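Side-chain contact in Melibiose/raffinose/stachyose-binding protein MelE (Bacillus subtilis subsp. subtilis str. 168, PDB 4R6H), which binds melibiose, raffinose and stachyose and delivers them to the ABC transporter that imports these sugars: residues I37-S42 / D48-L53. Residues are numbered along the deposited sequence; the frame is centred on the assembly and turned at random. Where two conformers were deposited one is given.
Sequences IYSTMS and DTFRKL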
loop_
_atom_site.group_PDB
_atom_site.type_symbol
_atom_site.label_atom_id
_atom_site.label_comp_id
_atom_site.label_asym_id
_atom_site.label_seq_id
_atom_site.Cartn_x
_atom_site.Cartn_y
_atom_site.Cartn_z
ATOM N N ILE A 37 18.715 -8.178 10.204
ATOM C CA ILE A 37 17.394 -7.574 9.954
ATOM C C ILE A 37 17.223 -7.352 8.453
ATOM O O ILE A 37 18.095 -6.744 7.795
ATOM C CB ILE A 37 17.266 -6.204 10.625
ATOM C CG1 ILE A 37 17.645 -6.300 12.094
ATOM C CG2 ILE A 37 15.851 -5.616 10.415
ATOM C CD1 ILE A 37 17.398 -5.052 12.911
ATOM N N TYR A 38 16.126 -7.867 7.892
ATOM C CA TYR A 38 15.784 -7.628 6.485
ATOM C C TYR A 38 14.622 -6.632 6.420
ATOM O O TYR A 38 13.672 -6.735 7.219
ATOM C CB TYR A 38 15.316 -8.916 5.797
ATOM C CG TYR A 38 16.350 -9.772 5.090
ATOM C CD1 TYR A 38 17.644 -9.890 5.560
ATOM C CD2 TYR A 38 15.965 -10.502 3.960
ATOM C CE1 TYR A 38 18.575 -10.699 4.886
ATOM C CE2 TYR A 38 16.868 -11.297 3.274
ATOM C CZ TYR A 38 18.160 -11.402 3.742
ATOM O OH TYR A 38 19.028 -12.216 3.039
ATOM N N SER A 39 14.674 -5.743 5.425
ATOM C CA SER A 39 13.720 -4.674 5.239
ATOM C C SER A 39 13.399 -4.453 3.762
ATOM O O SER A 39 14.343 -4.476 2.941
ATOM C CB SER A 39 14.247 -3.376 5.868
ATOM O OG SER A 39 13.372 -2.269 5.579
ATOM N N THR A 40 12.124 -4.180 3.467
ATOM C CA THR A 40 11.709 -3.739 2.105
ATOM C C THR A 40 11.743 -2.224 1.883
ATOM O O THR A 40 11.288 -1.759 0.845
ATOM C CB THR A 40 10.311 -4.257 1.737
ATOM O OG1 THR A 40 9.272 -3.606 2.499
ATOM C CG2 THR A 40 10.236 -5.766 1.837
ATOM N N MET A 41 12.259 -1.474 2.849
ATOM C CA MET A 41 12.329 -0.019 2.710
ATOM C C MET A 41 13.145 0.338 1.476
ATOM O O MET A 41 14.107 -0.333 1.153
ATOM C CB MET A 41 12.920 0.640 3.940
ATOM C CG MET A 41 12.007 0.581 5.126
ATOM S SD MET A 41 12.717 1.362 6.572
ATOM C CE MET A 41 11.568 0.887 7.860
ATOM N N SER A 42 12.749 1.418 0.829
ATOM C CA SER A 42 13.249 1.780 -0.516
ATOM C C SER A 42 13.913 3.146 -0.596
ATOM O O SER A 42 14.807 3.331 -1.398
ATOM C CB SER A 42 12.111 1.665 -1.545
ATOM O OG SER A 42 10.971 2.397 -1.171
ATOM N N ASP A 48 18.331 5.488 5.732
ATOM C CA ASP A 48 19.227 6.234 6.608
ATOM C C ASP A 48 18.698 6.333 8.051
ATOM O O ASP A 48 19.435 6.199 9.004
ATOM C CB ASP A 48 19.513 7.639 6.053
ATOM C CG ASP A 48 20.197 7.614 4.686
ATOM O OD1 ASP A 48 20.644 6.527 4.244
ATOM O OD2 ASP A 48 20.253 8.695 4.037
ATOM N N THR A 49 17.396 6.555 8.213
ATOM C CA THR A 49 16.828 6.656 9.515
ATOM C C THR A 49 16.869 5.306 10.247
ATOM O O THR A 49 17.102 5.276 11.452
ATOM C CB THR A 49 15.385 7.227 9.459
ATOM O OG1 THR A 49 15.429 8.553 8.915
ATOM C CG2 THR A 49 14.734 7.273 10.823
ATOM N N PHE A 50 16.565 4.221 9.532
ATOM C CA PHE A 50 16.654 2.896 10.118
ATOM C C PHE A 50 18.098 2.614 10.577
ATOM O O PHE A 50 18.286 2.151 11.710
ATOM C CB PHE A 50 16.088 1.860 9.142
ATOM C CG PHE A 50 15.516 0.595 9.778
ATOM C CD1 PHE A 50 15.679 0.291 11.134
ATOM C CD2 PHE A 50 14.838 -0.319 8.989
ATOM C CE1 PHE A 50 15.164 -0.874 11.657
ATOM C CE2 PHE A 50 14.319 -1.490 9.517
ATOM C CZ PHE A 50 14.504 -1.778 10.844
ATOM N N ARG A 51 19.103 2.982 9.768
ATOM C CA ARG A 51 20.487 2.811 10.180
ATOM C C ARG A 51 20.820 3.666 11.409
ATOM O O ARG A 51 21.525 3.196 12.283
ATOM C CB ARG A 51 21.450 3.134 9.030
ATOM C CG ARG A 51 21.389 2.104 7.910
ATOM C CD ARG A 51 22.465 2.344 6.865
ATOM N NE ARG A 51 22.203 1.561 5.652
ATOM C CZ ARG A 51 21.767 2.068 4.495
ATOM N NH1 ARG A 51 21.556 3.385 4.345
ATOM N NH2 ARG A 51 21.564 1.255 3.459
ATOM N N LYS A 52 20.299 4.887 11.485
ATOM C CA LYS A 52 20.586 5.738 12.625
ATOM C C LYS A 52 19.957 5.125 13.895
ATOM O O LYS A 52 20.559 5.120 14.956
ATOM C CB LYS A 52 20.180 7.199 12.348
ATOM C CG LYS A 52 18.890 7.698 12.967
ATOM C CD LYS A 52 19.196 8.561 14.173
ATOM C CE LYS A 52 19.208 10.040 13.811
ATOM N NZ LYS A 52 18.839 10.874 14.973
ATOM N N LEU A 53 18.743 4.580 13.793
ATOM C CA LEU A 53 18.132 3.965 14.929
ATOM C C LEU A 53 18.854 2.672 15.331
ATOM O O LEU A 53 18.949 2.374 16.498
ATOM C CB LEU A 53 16.639 3.715 14.667
ATOM C CG LEU A 53 15.778 4.974 14.692
ATOM C CD1 LEU A 53 14.386 4.595 14.199
ATOM C CD2 LEU A 53 15.695 5.638 16.061
#
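Phe50 reaches from helix 44-60 to the chain that leaves strand 33-38, and its ring is met there by Met41, Ser39 and Ile37. With CG anti to the backbone N (chi1 -153°), the ring is carried out from the helix toward segment 37-42. Met41 comes from one side of the ring plane, Ser39 CB and Ile37 CG2 from the other, all obliquely. The methionine chain is extended and runs at about a right angle to the phenylalanine side chain. Its SD lies 3.6 Å from Phe50 CD2 and 64° off the ring normal, an oblique Met-aromatic contact, while the Met41 CE methyl continues past the sulfur to 3.7 Å from Phe50 CD2. Across the ring plane, Ser39 CB packs 4.1 Å from Phe50 CE2. At the far end the Ile37 CG2 methyl, rather than the longer CG1 branch, meets Phe50 CZ at 4.1 Å. Ser39 also shapes the loop: its OG accepts a nearly straight bond from Met41 N (3.1 Å, 164°), closing an ST turn that ends at Met41, whose side chain lies against the ring. With an alanine here the OG acceptor is gone, which would probably leave the Met41 amide without this mate and the methionine less firmly placed. Phe326 and Met330 of helix 320-331 also touch the Phe50 side chain, as does Leu68 of the neighbouring parallel strand 64-69. The buried contacts join the end of strand 33-38 and the loop after it to helix 44-60 in the beta-alpha-beta unit 33-38, 44-60, 64-69, within one lobe of the two-lobed fold of bacterial solute-binding proteins.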